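Superoxide dismutase (PDB 3TJT) probably protects cells from superoxide by converting it to hydrogen peroxide and oxygen at a protein-bound iron centre. Local coordinates at residues C58-L64 with S154-K158; F117-Q122 with I185-F189; W135-K140 with N159-I163. All blocks are in the same frame, centred on the assembly; numbering follows the deposited sequence.

Contact 1: C58-L64 with S154-K158; sequences CELLQNL and SPVSK
V156 lays its CG1 methyl over the last turn of helix 57-62, where it overlaps three side chains at once. It meets CG of Q62 at 3.8 Å and CB of L61 at 4.0 Å, and the SG of C58 lies a little farther off. This methyl reaches the helix because CG1 stands anti to the backbone N of V156 (chi1 166°). Next along the 3-10 segment, the hydroxyl of S157 donates a hydrogen bond to the carbonyl O of L61, with OG and O 2.7 Å apart. The donor approaches at 129° to the C=O bond and is tilted 33° from the carbonyl plane. A side chain of the other segment thereby supplies a partner for a carbonyl O near the helix end. CD1 of L64 packs against the same OG, and CD1 of L61 reaches CB of S154 at 4.1 Å. Near the exposed Q62, a water accepts from NE2 of Q62 and donates to the carbonyl O of V156. S154 shapes its own segment: its OG accepts from N of V156 at 3.0 Å. Y83 and R76 of helix 72-90 also pack on the 58-64 side. The whole is a helix end packed on a 3-10 turn whose start is held by an ST turn at S154, joining the alpha-hairpin and C-terminal domains of the iron/manganese superoxide dismutase fold.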
ATOM      1  N   CYS A  58       4.799 -14.386  17.476  1.00 22.04           N
ATOM      2  CA  CYS A  58       5.139 -13.272  18.348  1.00 20.88           C
ATOM      3  C   CYS A  58       6.634 -13.215  18.627  1.00 19.26           C
ATOM      4  O   CYS A  58       7.226 -12.138  18.602  1.00 20.27           O
ATOM      5  CB  CYS A  58       4.354 -13.320  19.660  1.00 28.42           C
ATOM      6  SG  CYS A  58       2.734 -12.514  19.537  1.00 48.25           S
ATOM      7  N   GLU A  59       7.238 -14.370  18.887  1.00 18.54           N
ATOM      8  CA  GLU A  59       8.677 -14.416  19.133  1.00 19.88           C
ATOM      9  C   GLU A  59       9.468 -13.947  17.915  1.00 18.98           C
ATOM     10  O   GLU A  59      10.453 -13.213  18.044  1.00 19.68           O
ATOM     11  CB  GLU A  59       9.113 -15.821  19.558  1.00 21.70           C
ATOM     12  CG  GLU A  59       8.705 -16.133  20.989  1.00 23.55           C
ATOM     13  CD  GLU A  59       8.934 -17.584  21.379  1.00 28.18           C
ATOM     14  OE1 GLU A  59       8.890 -18.471  20.505  1.00 22.98           O
ATOM     15  OE2 GLU A  59       9.144 -17.833  22.584  1.00 32.53           O
ATOM     16  N   LEU A  60       9.044 -14.374  16.733  1.00 17.96           N
ATOM     17  CA  LEU A  60       9.666 -13.881  15.507  1.00 19.45           C
ATOM     18  C   LEU A  60       9.564 -12.356  15.425  1.00 18.73           C
ATOM     19  O   LEU A  60      10.559 -11.666  15.166  1.00 19.00           O
ATOM     20  CB  LEU A  60       9.042 -14.543  14.275  1.00 17.48           C
ATOM     21  CG  LEU A  60       9.338 -16.033  14.066  1.00 18.72           C
ATOM     22  CD1 LEU A  60       8.504 -16.592  12.919  1.00 18.01           C
ATOM     23  CD2 LEU A  60      10.820 -16.288  13.798  1.00 19.42           C
ATOM     24  N   LEU A  61       8.374 -11.823  15.667  1.00 16.60           N
ATOM     25  CA  LEU A  61       8.168 -10.383  15.572  1.00 15.42           C
ATOM     26  C   LEU A  61       8.909  -9.593  16.650  1.00 18.24           C
ATOM     27  O   LEU A  61       9.222  -8.423  16.459  1.00 18.80           O
ATOM     28  CB  LEU A  61       6.673 -10.055  15.595  1.00 19.37           C
ATOM     29  CG  LEU A  61       5.921 -10.598  14.378  1.00 20.09           C
ATOM     30  CD1 LEU A  61       4.443 -10.269  14.497  1.00 23.42           C
ATOM     31  CD2 LEU A  61       6.507 -10.014  13.095  1.00 22.84           C
ATOM     32  N   GLN A  62       9.181 -10.235  17.787  1.00 19.52           N
ATOM     33  CA  GLN A  62       9.871  -9.577  18.890  1.00 18.63           C
ATOM     34  C   GLN A  62      11.387  -9.617  18.741  1.00 22.20           C
ATOM     35  O   GLN A  62      12.103  -8.981  19.519  1.00 19.89           O
ATOM     36  CB  GLN A  62       9.496 -10.240  20.228  1.00 22.25           C
ATOM     37  CG  GLN A  62       8.085  -9.935  20.698  1.00 25.39           C
ATOM     38  CD  GLN A  62       7.627 -10.850  21.830  1.00 28.81           C
ATOM     39  OE1 GLN A  62       8.078 -11.999  21.956  1.00 29.70           O
ATOM     40  NE2 GLN A  62       6.715 -10.350  22.646  1.00 32.39           N
ATOM     41  N   ASN A  63      11.875 -10.378  17.767  1.00 17.52           N
ATOM     42  CA  ASN A  63      13.315 -10.578  17.617  1.00 17.77           C
ATOM     43  C   ASN A  63      13.833 -10.351  16.198  1.00 20.76           C
ATOM     44  O   ASN A  63      14.841 -10.932  15.795  1.00 20.10           O
ATOM     45  CB  ASN A  63      13.720 -11.967  18.131  1.00 17.73           C
ATOM     46  CG  ASN A  63      13.505 -12.110  19.633  1.00 21.20           C
ATOM     47  OD1 ASN A  63      14.361 -11.717  20.433  1.00 21.49           O
ATOM     48  ND2 ASN A  63      12.344 -12.645  20.022  1.00 19.36           N
ATOM     49  N   LEU A  64      13.146  -9.485  15.455  1.00 19.08           N
ATOM     50  CA  LEU A  64      13.494  -9.245  14.060  1.00 18.16           C
ATOM     51  C   LEU A  64      14.946  -8.793  13.901  1.00 20.84           C
ATOM     52  O   LEU A  64      15.623  -9.198  12.958  1.00 23.08           O
ATOM     53  CB  LEU A  64      12.561  -8.194  13.451  1.00 19.23           C
ATOM     54  CG  LEU A  64      11.100  -8.637  13.367  1.00 18.96           C
ATOM     55  CD1 LEU A  64      10.213  -7.479  12.900  1.00 19.96           C
ATOM     56  CD2 LEU A  64      10.951  -9.848  12.448  1.00 20.21           C
ATOM     57  N   SER A 154       4.197  -4.588  12.913  1.00 16.71           N
ATOM     58  CA  SER A 154       3.274  -4.882  14.005  1.00 15.74           C
ATOM     59  C   SER A 154       3.676  -4.171  15.279  1.00 18.60           C
ATOM     60  O   SER A 154       4.865  -4.048  15.555  1.00 18.82           O
ATOM     61  CB  SER A 154       3.285  -6.386  14.285  1.00 19.59           C
ATOM     62  OG  SER A 154       2.645  -6.680  15.519  1.00 21.40           O
ATOM     63  N   PRO A 155       2.686  -3.723  16.075  1.00 18.30           N
ATOM     64  CA  PRO A 155       2.965  -3.114  17.384  1.00 18.76           C
ATOM     65  C   PRO A 155       3.731  -4.067  18.306  1.00 20.39           C
ATOM     66  O   PRO A 155       4.431  -3.606  19.208  1.00 20.04           O
ATOM     67  CB  PRO A 155       1.575  -2.871  17.977  1.00 20.95           C
ATOM     68  CG  PRO A 155       0.630  -2.913  16.828  1.00 25.17           C
ATOM     69  CD  PRO A 155       1.245  -3.761  15.762  1.00 20.29           C
ATOM     70  N   VAL A 156       3.575  -5.366  18.086  1.00 17.74           N
ATOM     71  CA  VAL A 156       4.246  -6.388  18.892  1.00 18.15           C
ATOM     72  C   VAL A 156       5.759  -6.168  18.889  1.00 25.23           C
ATOM     73  O   VAL A 156       6.444  -6.414  19.893  1.00 21.04           O
ATOM     74  CB  VAL A 156       3.900  -7.800  18.376  1.00 24.01           C
ATOM     75  CG1 VAL A 156       4.827  -8.852  18.969  1.00 28.17           C
ATOM     76  CG2 VAL A 156       2.427  -8.114  18.670  1.00 24.44           C
ATOM     77  N   SER A 157       6.268  -5.675  17.764  1.00 20.47           N
ATOM     78  CA  SER A 157       7.698  -5.423  17.606  1.00 19.56           C
ATOM     79  C   SER A 157       8.170  -4.225  18.424  1.00 23.41           C
ATOM     80  O   SER A 157       9.372  -4.009  18.586  1.00 25.23           O
ATOM     81  CB  SER A 157       8.040  -5.225  16.127  1.00 18.44           C
ATOM     82  OG  SER A 157       7.738  -6.401  15.385  1.00 18.67           O
ATOM     83  N   LYS A 158       7.225  -3.444  18.930  1.00 20.00           N
ATOM     84  CA  LYS A 158       7.542  -2.292  19.764  1.00 23.07           C
ATOM     85  C   LYS A 158       7.051  -2.499  21.196  1.00 23.15           C
ATOM     86  O   LYS A 158       6.850  -1.537  21.932  1.00 23.56           O
ATOM     87  CB  LYS A 158       6.944  -1.017  19.162  1.00 26.29           C
ATOM     88  CG  LYS A 158       7.621  -0.605  17.861  1.00 32.28           C
ATOM     89  CD  LYS A 158       6.995   0.635  17.248  1.00 36.76           C
ATOM     90  CE  LYS A 158       7.942   1.258  16.222  1.00 41.88           C
ATOM     91  NZ  LYS A 158       7.346   2.453  15.565  1.00 49.72           N
TER
HETATM   92  O   HOH W   1       5.917  -7.757  22.129  1.00 32.38           O
HETATM   93  O   HOH W   2      11.568  -5.602  19.396  1.00 37.59           O

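Contact 2: F117-Q122 with I185-F189; sequences FKQEFQ and IDNWF
Helix 114-127 and the end of helix 181-188 meet in the C-terminal domain through an aromatic cluster of F121, W188 and F189, with F189 wedged between the helices. K118 runs its extended aliphatic chain over one face of the F189 ring. Its CG lies 4.1 Å from the ring centroid and 11° off the normal, a CH-pi contact, while CE, farther along, meets CG of F189 at 3.8 Å. The chain crosses the ring in this way because CG of K118 is anti to the backbone N (chi1 -173°) and each later torsion is extended too. CE3 of W188 sits over the outer part of the other face. At the edge of the F189 ring, CD2 of F121 approaches CZ at 3.5 Å, and CE2 of F117 lies near the ring plane as well. F121 and W188 have nearly parallel planes, 13° apart, but the displacement leaves little of one ring above the other; contact is made through CE2 of F121 and CZ3 of W188, at 3.7 Å. Beside the cluster, CG of Q122 fits against CG2 of I185 at 3.7 Å and also touches F189. L166 of strand 161-167 packs on F121, I185 and W188, tying the pair of helices to the sheet, and the side chain of W188 is about 7 Å from that of the iron ligand D167. At the outer margin, NZ of K118 stands 4.5 Å from OD1 of D186, too far for a salt bridge, but a water accepts from NZ and donates to the carbonyl O of D186. The contact therefore rests mainly on apolar and aromatic packing, with K118 giving its methylenes to the ring and its ammonium to water, its charge probably near enough to D186 to attract it.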
ATOM      1  N   PHE A 117     -12.758   7.840  21.653  1.00 23.57           N
ATOM      2  CA  PHE A 117     -11.891   6.767  21.183  1.00 22.38           C
ATOM      3  C   PHE A 117     -12.184   6.445  19.711  1.00 24.13           C
ATOM      4  O   PHE A 117     -11.267   6.325  18.885  1.00 21.41           O
ATOM      5  CB  PHE A 117     -12.082   5.485  21.997  1.00 20.92           C
ATOM      6  CG  PHE A 117     -11.740   4.250  21.219  1.00 22.44           C
ATOM      7  CD1 PHE A 117     -10.419   3.947  20.933  1.00 20.11           C
ATOM      8  CD2 PHE A 117     -12.739   3.427  20.713  1.00 22.02           C
ATOM      9  CE1 PHE A 117     -10.092   2.830  20.182  1.00 21.67           C
ATOM     10  CE2 PHE A 117     -12.419   2.309  19.956  1.00 23.27           C
ATOM     11  CZ  PHE A 117     -11.095   2.008  19.694  1.00 22.14           C
ATOM     12  N   LYS A 118     -13.464   6.283  19.392  1.00 21.22           N
ATOM     13  CA  LYS A 118     -13.869   5.910  18.039  1.00 22.67           C
ATOM     14  C   LYS A 118     -13.463   6.970  17.012  1.00 24.49           C
ATOM     15  O   LYS A 118     -12.972   6.640  15.936  1.00 23.08           O
ATOM     16  CB  LYS A 118     -15.380   5.659  17.980  1.00 25.30           C
ATOM     17  CG  LYS A 118     -15.860   5.097  16.651  1.00 27.52           C
ATOM     18  CD  LYS A 118     -17.341   4.730  16.713  1.00 31.42           C
ATOM     19  CE  LYS A 118     -17.842   4.219  15.366  1.00 33.50           C
ATOM     20  NZ  LYS A 118     -19.300   3.914  15.408  1.00 34.78           N
ATOM     21  N   GLN A 119     -13.675   8.243  17.335  1.00 23.27           N
ATOM     22  CA  GLN A 119     -13.310   9.314  16.408  1.00 25.55           C
ATOM     23  C   GLN A 119     -11.812   9.326  16.131  1.00 24.12           C
ATOM     24  O   GLN A 119     -11.392   9.533  14.989  1.00 22.58           O
ATOM     25  CB  GLN A 119     -13.755  10.678  16.936  1.00 29.24           C
ATOM     26  CG  GLN A 119     -15.271  10.851  16.935  1.00 38.29           C
ATOM     27  CD  GLN A 119     -15.709  12.217  17.433  1.00 51.46           C
ATOM     28  OE1 GLN A 119     -14.899  13.141  17.542  1.00 56.34           O
ATOM     29  NE2 GLN A 119     -17.001  12.352  17.732  1.00 51.50           N
ATOM     30  N   GLU A 120     -11.010   9.097  17.171  1.00 23.03           N
ATOM     31  CA  GLU A 120      -9.556   9.081  17.015  1.00 23.69           C
ATOM     32  C   GLU A 120      -9.098   7.879  16.202  1.00 22.48           C
ATOM     33  O   GLU A 120      -8.226   7.998  15.340  1.00 21.86           O
ATOM     34  CB  GLU A 120      -8.834   9.109  18.371  1.00 23.98           C
ATOM     35  CG  GLU A 120      -7.306   9.164  18.242  1.00 24.34           C
ATOM     36  CD  GLU A 120      -6.583   9.212  19.589  1.00 32.70           C
ATOM     37  OE1 GLU A 120      -7.234   9.497  20.621  1.00 29.68           O
ATOM     38  OE2 GLU A 120      -5.358   8.959  19.612  1.00 30.50           O
ATOM     39  N   PHE A 121      -9.684   6.719  16.466  1.00 19.24           N
ATOM     40  CA  PHE A 121      -9.323   5.524  15.716  1.00 19.86           C
ATOM     41  C   PHE A 121      -9.663   5.711  14.236  1.00 23.04           C
ATOM     42  O   PHE A 121      -8.855   5.397  13.347  1.00 20.05           O
ATOM     43  CB  PHE A 121     -10.042   4.294  16.277  1.00 18.87           C
ATOM     44  CG  PHE A 121      -9.581   3.001  15.674  1.00 18.28           C
ATOM     45  CD1 PHE A 121      -8.594   2.251  16.290  1.00 19.10           C
ATOM     46  CD2 PHE A 121     -10.126   2.544  14.482  1.00 18.19           C
ATOM     47  CE1 PHE A 121      -8.159   1.062  15.734  1.00 18.76           C
ATOM     48  CE2 PHE A 121      -9.705   1.357  13.915  1.00 17.48           C
ATOM     49  CZ  PHE A 121      -8.715   0.613  14.536  1.00 17.67           C
ATOM     50  N   GLN A 122     -10.861   6.223  13.969  1.00 19.60           N
ATOM     51  CA  GLN A 122     -11.297   6.400  12.588  1.00 22.61           C
ATOM     52  C   GLN A 122     -10.386   7.355  11.823  1.00 21.36           C
ATOM     53  O   GLN A 122     -10.041   7.094  10.676  1.00 21.09           O
ATOM     54  CB  GLN A 122     -12.751   6.858  12.516  1.00 25.63           C
ATOM     55  CG  GLN A 122     -13.723   5.801  13.003  1.00 26.79           C
ATOM     56  CD  GLN A 122     -15.108   5.964  12.397  1.00 37.89           C
ATOM     57  OE1 GLN A 122     -16.114   5.632  13.019  1.00 40.48           O
ATOM     58  NE2 GLN A 122     -15.160   6.467  11.170  1.00 40.42           N
ATOM     59  N   ILE A 185     -14.122   2.090   6.974  1.00 18.09           N
ATOM     60  CA  ILE A 185     -13.754   2.250   8.381  1.00 17.41           C
ATOM     61  C   ILE A 185     -14.997   2.357   9.257  1.00 21.37           C
ATOM     62  O   ILE A 185     -15.126   1.663  10.269  1.00 21.74           O
ATOM     63  CB  ILE A 185     -12.855   3.483   8.586  1.00 19.54           C
ATOM     64  CG1 ILE A 185     -11.526   3.280   7.847  1.00 19.85           C
ATOM     65  CG2 ILE A 185     -12.628   3.733  10.074  1.00 22.01           C
ATOM     66  CD1 ILE A 185     -10.740   4.571   7.613  1.00 19.84           C
ATOM     67  N   ASP A 186     -15.927   3.211   8.859  1.00 20.16           N
ATOM     68  CA  ASP A 186     -17.148   3.382   9.637  1.00 24.54           C
ATOM     69  C   ASP A 186     -17.947   2.079   9.741  1.00 22.56           C
ATOM     70  O   ASP A 186     -18.413   1.714  10.822  1.00 24.23           O
ATOM     71  CB  ASP A 186     -18.018   4.489   9.048  1.00 28.10           C
ATOM     72  CG  ASP A 186     -19.102   4.941  10.010  1.00 37.65           C
ATOM     73  OD1 ASP A 186     -18.777   5.292  11.170  1.00 36.36           O
ATOM     74  OD2 ASP A 186     -20.279   4.940   9.608  1.00 40.50           O
ATOM     75  N   ASN A 187     -18.087   1.369   8.629  1.00 20.10           N
ATOM     76  CA  ASN A 187     -18.841   0.119   8.629  1.00 19.10           C
ATOM     77  C   ASN A 187     -18.185  -0.980   9.449  1.00 22.86           C
ATOM     78  O   ASN A 187     -18.865  -1.844   9.996  1.00 20.07           O
ATOM     79  CB  ASN A 187     -19.088  -0.365   7.204  1.00 22.02           C
ATOM     80  CG  ASN A 187     -20.367   0.190   6.625  1.00 32.06           C
ATOM     81  OD1 ASN A 187     -21.206   0.720   7.355  1.00 37.57           O
ATOM     82  ND2 ASN A 187     -20.527   0.077   5.317  1.00 34.01           N
ATOM     83  N   TRP A 188     -16.859  -0.941   9.536  1.00 19.49           N
ATOM     84  CA  TRP A 188     -16.127  -1.998  10.216  1.00 20.40           C
ATOM     85  C   TRP A 188     -16.485  -2.091  11.702  1.00 17.60           C
ATOM     86  O   TRP A 188     -16.430  -3.169  12.295  1.00 18.93           O
ATOM     87  CB  TRP A 188     -14.625  -1.786  10.032  1.00 18.29           C
ATOM     88  CG  TRP A 188     -13.762  -2.793  10.713  1.00 17.07           C
ATOM     89  CD1 TRP A 188     -13.544  -4.081  10.333  1.00 16.28           C
ATOM     90  CD2 TRP A 188     -12.961  -2.576  11.884  1.00 17.50           C
ATOM     91  NE1 TRP A 188     -12.662  -4.686  11.199  1.00 17.26           N
ATOM     92  CE2 TRP A 188     -12.295  -3.783  12.161  1.00 17.60           C
ATOM     93  CE3 TRP A 188     -12.743  -1.476  12.717  1.00 19.20           C
ATOM     94  CZ2 TRP A 188     -11.420  -3.924  13.236  1.00 16.78           C
ATOM     95  CZ3 TRP A 188     -11.875  -1.619  13.792  1.00 20.79           C
ATOM     96  CH2 TRP A 188     -11.229  -2.835  14.043  1.00 18.26           C
ATOM     97  N   PHE A 189     -16.838  -0.965  12.300  1.00 18.74           N
ATOM     98  CA  PHE A 189     -17.180  -0.961  13.718  1.00 20.73           C
ATOM     99  C   PHE A 189     -18.412  -1.818  14.032  1.00 23.01           C
ATOM    100  O   PHE A 189     -18.616  -2.221  15.175  1.00 20.93           O
ATOM    101  CB  PHE A 189     -17.299   0.467  14.255  1.00 22.45           C
ATOM    102  CG  PHE A 189     -15.972   1.042  14.670  1.00 23.15           C
ATOM    103  CD1 PHE A 189     -15.499   0.852  15.954  1.00 26.79           C
ATOM    104  CD2 PHE A 189     -15.174   1.711  13.761  1.00 23.98           C
ATOM    105  CE1 PHE A 189     -14.262   1.349  16.339  1.00 29.91           C
ATOM    106  CE2 PHE A 189     -13.939   2.210  14.135  1.00 27.14           C
ATOM    107  CZ  PHE A 189     -13.482   2.026  15.428  1.00 28.24           C
TER
HETATM  108  O   HOH W   3     -20.114   2.422  12.745  1.00 34.17           O

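Contact 3: W135-K140 with N159-I163; sequences WLVATK and NLTPI
A chi1 of -56° sets CG2 of I163 anti to the backbone N and toward L136, whose CG is likewise anti to its own N (chi1 171°); the two branched side chains cross, and CD2 of L136 meets CG2 of I163 at 3.9 Å. CG1 of I163 carries CD1 toward CB of A138. Strands 132-138 and 161-167 run antiparallel here. A138 and T161 form a hydrogen-bonded pair: N of A138 to O of T161 and N of T161 to O of A138 both measure 2.9 Å, the second bond in the carbonyl plane and nearly straight at 170°. V137 and P162 make the adjacent non-hydrogen-bonded pair, and beyond them N of I163 donates to O of L136 at 2.7 Å, almost in line with the C=O bond. On the sheet face carrying V137 and P162, CE3 of W135 rests against CB of P162 at 3.8 Å, the two side chains lying side by side; NE1 of W135 is hydrogen-bonded to OG1 of T149 on strand 144-150. Helix 194-202 packs on A138 and I163. CB of V137 packs on L160, which CG2 of T139 also touches just past the strand end. A water donates to the carbonyl O atoms of A138 and N159 and accepts from OG1 of T161. The carbonyl O of A138 is thus held by both a peptide N-H and a water, so the backbone pairing passes into a hydrated end at the exposed loops.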
ATOM      1  N   TRP A 135      -4.278   0.601  14.946  1.00 18.07           N
ATOM      2  CA  TRP A 135      -4.333  -0.281  16.112  1.00 17.12           C
ATOM      3  C   TRP A 135      -4.785   0.444  17.377  1.00 19.66           C
ATOM      4  O   TRP A 135      -4.434   1.605  17.599  1.00 19.13           O
ATOM      5  CB  TRP A 135      -2.940  -0.867  16.414  1.00 16.71           C
ATOM      6  CG  TRP A 135      -2.250  -1.575  15.275  1.00 16.42           C
ATOM      7  CD1 TRP A 135      -1.327  -1.040  14.412  1.00 15.96           C
ATOM      8  CD2 TRP A 135      -2.419  -2.937  14.892  1.00 16.34           C
ATOM      9  NE1 TRP A 135      -0.906  -1.999  13.518  1.00 15.21           N
ATOM     10  CE2 TRP A 135      -1.567  -3.170  13.786  1.00 16.12           C
ATOM     11  CE3 TRP A 135      -3.206  -3.992  15.377  1.00 17.08           C
ATOM     12  CZ2 TRP A 135      -1.489  -4.403  13.155  1.00 16.14           C
ATOM     13  CZ3 TRP A 135      -3.122  -5.223  14.751  1.00 15.47           C
ATOM     14  CH2 TRP A 135      -2.272  -5.420  13.645  1.00 17.51           C
ATOM     15  N   LEU A 136      -5.559  -0.256  18.207  1.00 16.87           N
ATOM     16  CA  LEU A 136      -5.687   0.112  19.617  1.00 17.03           C
ATOM     17  C   LEU A 136      -4.710  -0.797  20.339  1.00 16.56           C
ATOM     18  O   LEU A 136      -4.791  -2.026  20.227  1.00 17.97           O
ATOM     19  CB  LEU A 136      -7.113  -0.125  20.128  1.00 18.33           C
ATOM     20  CG  LEU A 136      -7.326   0.020  21.641  1.00 17.91           C
ATOM     21  CD1 LEU A 136      -7.112   1.464  22.064  1.00 19.75           C
ATOM     22  CD2 LEU A 136      -8.717  -0.463  22.036  1.00 18.63           C
ATOM     23  N   VAL A 137      -3.761  -0.207  21.063  1.00 18.57           N
ATOM     24  CA  VAL A 137      -2.725  -1.001  21.703  1.00 17.11           C
ATOM     25  C   VAL A 137      -2.637  -0.684  23.194  1.00 16.92           C
ATOM     26  O   VAL A 137      -3.100   0.360  23.639  1.00 20.72           O
ATOM     27  CB  VAL A 137      -1.338  -0.765  21.068  1.00 19.39           C
ATOM     28  CG1 VAL A 137      -1.329  -1.194  19.594  1.00 18.56           C
ATOM     29  CG2 VAL A 137      -0.919   0.692  21.225  1.00 20.59           C
ATOM     30  N   ALA A 138      -2.045  -1.605  23.945  1.00 19.40           N
ATOM     31  CA  ALA A 138      -1.829  -1.396  25.375  1.00 22.51           C
ATOM     32  C   ALA A 138      -0.364  -1.610  25.727  1.00 22.22           C
ATOM     33  O   ALA A 138       0.296  -2.507  25.188  1.00 22.76           O
ATOM     34  CB  ALA A 138      -2.692  -2.342  26.184  1.00 22.14           C
ATOM     35  N   THR A 139       0.146  -0.783  26.631  1.00 25.10           N
ATOM     36  CA  THR A 139       1.441  -1.058  27.234  1.00 28.50           C
ATOM     37  C   THR A 139       1.296  -2.224  28.209  1.00 31.31           C
ATOM     38  O   THR A 139       0.189  -2.679  28.493  1.00 29.35           O
ATOM     39  CB  THR A 139       1.969   0.165  27.994  1.00 30.79           C
ATOM     40  OG1 THR A 139       1.045   0.506  29.034  1.00 31.86           O
ATOM     41  CG2 THR A 139       2.124   1.345  27.059  1.00 33.39           C
ATOM     42  N   LYS A 140       2.417  -2.707  28.728  1.00 31.39           N
ATOM     43  CA  LYS A 140       2.389  -3.823  29.662  1.00 33.13           C
ATOM     44  C   LYS A 140       1.529  -3.523  30.885  1.00 31.50           C
ATOM     45  O   LYS A 140       0.974  -4.434  31.492  1.00 35.03           O
ATOM     46  CB  LYS A 140       3.809  -4.216  30.082  1.00 36.95           C
ATOM     47  CG  LYS A 140       4.600  -4.907  28.980  1.00 47.48           C
ATOM     48  CD  LYS A 140       6.043  -5.169  29.402  1.00 60.89           C
ATOM     49  CE  LYS A 140       6.782  -6.018  28.370  1.00 65.27           C
ATOM     50  NZ  LYS A 140       6.740  -5.421  27.001  1.00 57.31           N
ATOM     51  N   ASN A 159       6.869  -3.760  21.573  1.00 21.39           N
ATOM     52  CA  ASN A 159       6.416  -4.132  22.914  1.00 28.19           C
ATOM     53  C   ASN A 159       5.058  -3.554  23.277  1.00 28.15           C
ATOM     54  O   ASN A 159       4.769  -3.308  24.450  1.00 26.40           O
ATOM     55  CB  ASN A 159       7.455  -3.740  23.967  1.00 31.63           C
ATOM     56  CG  ASN A 159       8.792  -4.411  23.733  1.00 36.66           C
ATOM     57  OD1 ASN A 159       9.843  -3.778  23.829  1.00 46.42           O
ATOM     58  ND2 ASN A 159       8.755  -5.696  23.397  1.00 38.88           N
ATOM     59  N   LEU A 160       4.231  -3.329  22.262  1.00 23.68           N
ATOM     60  CA  LEU A 160       2.856  -2.896  22.479  1.00 23.18           C
ATOM     61  C   LEU A 160       1.923  -4.046  22.106  1.00 26.70           C
ATOM     62  O   LEU A 160       2.176  -4.776  21.152  1.00 26.75           O
ATOM     63  CB  LEU A 160       2.545  -1.651  21.648  1.00 22.88           C
ATOM     64  CG  LEU A 160       3.330  -0.392  22.034  1.00 25.49           C
ATOM     65  CD1 LEU A 160       3.223   0.690  20.968  1.00 27.48           C
ATOM     66  CD2 LEU A 160       2.873   0.132  23.395  1.00 28.21           C
ATOM     67  N   THR A 161       0.851  -4.218  22.869  1.00 21.82           N
ATOM     68  CA  THR A 161      -0.027  -5.367  22.671  1.00 21.26           C
ATOM     69  C   THR A 161      -1.288  -4.932  21.940  1.00 20.14           C
ATOM     70  O   THR A 161      -2.016  -4.073  22.427  1.00 18.73           O
ATOM     71  CB  THR A 161      -0.418  -5.986  24.024  1.00 24.62           C
ATOM     72  OG1 THR A 161       0.764  -6.462  24.681  1.00 27.16           O
ATOM     73  CG2 THR A 161      -1.382  -7.148  23.827  1.00 26.52           C
ATOM     74  N   PRO A 162      -1.549  -5.524  20.761  1.00 19.88           N
ATOM     75  CA  PRO A 162      -2.730  -5.138  19.979  1.00 17.49           C
ATOM     76  C   PRO A 162      -4.011  -5.597  20.666  1.00 16.07           C
ATOM     77  O   PRO A 162      -4.101  -6.748  21.093  1.00 19.88           O
ATOM     78  CB  PRO A 162      -2.559  -5.901  18.657  1.00 19.32           C
ATOM     79  CG  PRO A 162      -1.174  -6.424  18.654  1.00 30.50           C
ATOM     80  CD  PRO A 162      -0.737  -6.544  20.082  1.00 23.90           C
ATOM     81  N   ILE A 163      -4.985  -4.699  20.750  1.00 17.88           N
ATOM     82  CA  ILE A 163      -6.276  -4.981  21.366  1.00 18.50           C
ATOM     83  C   ILE A 163      -7.343  -5.122  20.272  1.00 18.14           C
ATOM     84  O   ILE A 163      -8.031  -6.136  20.197  1.00 17.67           O
ATOM     85  CB  ILE A 163      -6.660  -3.877  22.358  1.00 18.15           C
ATOM     86  CG1 ILE A 163      -5.552  -3.715  23.413  1.00 20.82           C
ATOM     87  CG2 ILE A 163      -8.011  -4.190  23.031  1.00 18.67           C
ATOM     88  CD1 ILE A 163      -5.196  -5.010  24.133  1.00 20.33           C
TER
HETATM   89  O   HOH W   4       2.281  -4.613  25.978  1.00 33.07           O
HETATM   90  O   HOH W   5       4.803  -1.782  27.023  1.00 41.81           O

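Overall arrangement
Contact 1 (58-64 with 154-158) and contact 2 (117-122 with 185-189) lie on opposite sides of the chain's centre, their centres about 25 Å apart, and contact 3 (135-140 with 159-163) joins them. Contact 3 lies about 12 Å from contact 1 and 17 Å from contact 2, centre to centre, and touches both: P155 packs on W135 and V137, while F117 and F121 pack on strand 132-138. Along the chain, contacts 1 and 2 alternate, as do contacts 1 and 3, whereas both segments of contact 3 fall between those of contact 2. The three-stranded antiparallel sheet thus links the alpha-hairpin domain to the C-terminal helices, beside the iron site to which both domains contribute ligands.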